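Local coordinates for YjbQ family protein (Sulfolobus tokodaii, PDB 1VE0), which is of uncharacterised function but binds zinc and belongs to the YjbQ (UPF0047) family, at residues F75-I80 with H85-S90. Numbering follows the deposited sequence.
With ZN (zinc ion), chain C.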
loop_
_atom_site.group_PDB
_atom_site.type_symbol
_atom_site.label_atom_id
_atom_site.label_comp_id
_atom_site.label_asym_id
_atom_site.label_seq_id
_atom_site.Cartn_x
_atom_site.Cartn_y
_atom_site.Cartn_z
ATOM N N PHE A 75 23.575 4.164 1.757
ATOM C CA PHE A 75 22.509 5.110 1.411
ATOM C C PHE A 75 23.088 6.494 1.108
ATOM O O PHE A 75 23.769 7.086 1.945
ATOM C CB PHE A 75 21.516 5.245 2.576
ATOM C CG PHE A 75 20.829 3.960 2.948
ATOM C CD1 PHE A 75 19.756 3.478 2.191
ATOM C CD2 PHE A 75 21.260 3.223 4.042
ATOM C CE1 PHE A 75 19.127 2.282 2.524
ATOM C CE2 PHE A 75 20.638 2.022 4.384
ATOM C CZ PHE A 75 19.568 1.549 3.622
ATOM N N GLU A 76 22.817 7.021 -0.079
ATOM C CA GLU A 76 23.331 8.339 -0.421
ATOM C C GLU A 76 22.744 9.404 0.493
ATOM O O GLU A 76 23.347 10.461 0.719
ATOM C CB GLU A 76 23.014 8.670 -1.874
ATOM C CG GLU A 76 23.706 7.741 -2.847
ATOM C CD GLU A 76 24.164 8.457 -4.100
ATOM O OE1 GLU A 76 24.832 7.807 -4.938
ATOM O OE2 GLU A 76 23.860 9.667 -4.246
ATOM N N HIS A 77 21.561 9.116 1.023
ATOM C CA HIS A 77 20.890 10.046 1.915
ATOM C C HIS A 77 21.668 10.244 3.206
ATOM O O HIS A 77 21.645 11.329 3.791
ATOM C CB HIS A 77 19.496 9.525 2.263
ATOM C CG HIS A 77 18.754 10.391 3.228
ATOM N ND1 HIS A 77 18.291 11.645 2.898
ATOM C CD2 HIS A 77 18.408 10.189 4.522
ATOM C CE1 HIS A 77 17.691 12.181 3.946
ATOM N NE2 HIS A 77 17.749 11.317 4.944
ATOM N N ASN A 78 22.357 9.194 3.647
ATOM C CA ASN A 78 23.092 9.255 4.905
ATOM C C ASN A 78 24.209 10.284 4.960
ATOM O O ASN A 78 24.851 10.452 5.995
ATOM C CB ASN A 78 23.584 7.855 5.292
ATOM C CG ASN A 78 22.439 6.954 5.772
ATOM O OD1 ASN A 78 21.270 7.275 5.578
ATOM N ND2 ASN A 78 22.774 5.833 6.391
ATOM N N ILE A 79 24.422 10.983 3.849
ATOM C CA ILE A 79 25.414 12.051 3.785
ATOM C C ILE A 79 24.812 13.208 4.582
ATOM O O ILE A 79 25.524 14.013 5.177
ATOM C CB ILE A 79 25.638 12.532 2.327
ATOM C CG1 ILE A 79 26.476 11.511 1.558
ATOM C CG2 ILE A 79 26.306 13.898 2.319
ATOM C CD1 ILE A 79 26.599 11.815 0.075
ATOM N N ILE A 80 23.487 13.273 4.584
ATOM C CA ILE A 80 22.756 14.321 5.286
ATOM C C ILE A 80 22.209 13.887 6.641
ATOM O O ILE A 80 22.247 14.647 7.600
ATOM C CB ILE A 80 21.558 14.809 4.448
ATOM C CG1 ILE A 80 22.044 15.349 3.101
ATOM C CG2 ILE A 80 20.790 15.882 5.218
ATOM C CD1 ILE A 80 20.934 15.846 2.210
ATOM N N HIS A 85 17.697 4.038 5.527
ATOM C CA HIS A 85 17.037 2.740 5.574
ATOM C C HIS A 85 15.576 2.909 5.987
ATOM O O HIS A 85 14.702 2.211 5.474
ATOM C CB HIS A 85 17.720 1.821 6.590
ATOM C CG HIS A 85 17.420 2.182 8.011
ATOM N ND1 HIS A 85 17.962 3.290 8.627
ATOM C CD2 HIS A 85 16.551 1.645 8.900
ATOM C CE1 HIS A 85 17.437 3.425 9.831
ATOM N NE2 HIS A 85 16.577 2.441 10.022
ATOM N N ALA A 86 15.317 3.821 6.921
ATOM C CA ALA A 86 13.953 4.042 7.399
ATOM C C ALA A 86 13.080 4.615 6.290
ATOM O O ALA A 86 11.902 4.258 6.163
ATOM C CB ALA A 86 13.963 4.979 8.598
ATOM N N HIS A 87 13.665 5.508 5.495
ATOM C CA HIS A 87 12.963 6.136 4.378
ATOM C C HIS A 87 12.591 5.091 3.334
ATOM O O HIS A 87 11.449 5.028 2.866
ATOM C CB HIS A 87 13.854 7.200 3.724
ATOM C CG HIS A 87 13.899 8.495 4.470
ATOM N ND1 HIS A 87 12.843 9.382 4.485
ATOM C CD2 HIS A 87 14.883 9.068 5.207
ATOM C CE1 HIS A 87 13.176 10.447 5.193
ATOM N NE2 HIS A 87 14.407 10.283 5.641
ATOM N N VAL A 88 13.568 4.267 2.976
ATOM C CA VAL A 88 13.370 3.235 1.974
ATOM C C VAL A 88 12.332 2.180 2.356
ATOM O O VAL A 88 11.393 1.916 1.597
ATOM C CB VAL A 88 14.710 2.527 1.652
ATOM C CG1 VAL A 88 14.461 1.304 0.772
ATOM C CG2 VAL A 88 15.644 3.505 0.959
ATOM N N ILE A 89 12.487 1.570 3.523
ATOM C CA ILE A 89 11.531 0.538 3.906
ATOM C C ILE A 89 10.128 1.126 4.124
ATOM O O ILE A 89 9.127 0.494 3.780
ATOM C CB ILE A 89 12.006 -0.237 5.166
ATOM C CG1 ILE A 89 11.127 -1.476 5.370
ATOM C CG2 ILE A 89 12.004 0.678 6.394
ATOM C CD1 ILE A 89 11.193 -2.469 4.222
ATOM N N SER A 90 10.056 2.332 4.683
ATOM C CA SER A 90 8.766 2.999 4.904
ATOM C C SER A 90 8.054 3.328 3.583
ATOM O O SER A 90 6.826 3.291 3.506
ATOM C CB SER A 90 8.950 4.308 5.695
ATOM O OG SER A 90 9.282 4.066 7.062
HETATM ZN ZN ZN C . 16.213 11.536 6.455
HETATM O O HOH W 1 20.338 3.975 7.365
HETATM O O HOH W 2 15.462 13.522 6.409
#
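His77 and His87 meet at a zinc ion, bound by His77 NE2 at 2.2 Å and by His87 NE2 at 2.3 Å. Histidine suits both places because its ring can bind a metal through one nitrogen and a protein acceptor through the other: ND1 of His77 is hydrogen-bonded to Glu54 and ND1 of His87 to Asn51, both of the second subunit. These second-shell partners fix the rotation of the rings, and the Glu54 carboxylate of that subunit would probably make the imidazole of His77 a stronger donor to the metal. Asn83 and a water, 2.1 Å from the zinc to its oxygen, are the remaining ligands. CG of His77 is anti to the backbone N (chi1 177°), which brings NE2 to the zinc, and the edge of His87 faces the His77 ring in an offset edge-to-face pair, planes at 76°.

Away from the metal, one face of Phe75 lies over the backbone of His85, whose N sits above the ring centre; Phe75 CZ comes 3.4 Å from His85 CA. Phe75 CE1 packs against Val88 CG2 at 4.0 Å. Trp64 of the second subunit stacks on Phe75, so a broad flat ring fits; an alanine here would probably leave His85, Val88 and that tryptophan facing a gap.

Asn78 ND2 gives to a water that also meets His85 ND1. Two-ended groups suit both residues: Asn78 OD1 accepts from Gly84 N, and His85 NE2 is hydrogen-bonded to Phe119 O.

The contact joins the 3-10 turn 77-79, after helix 55-68, to helix 84-93, which leads into strand 96-102, at a subunit interface.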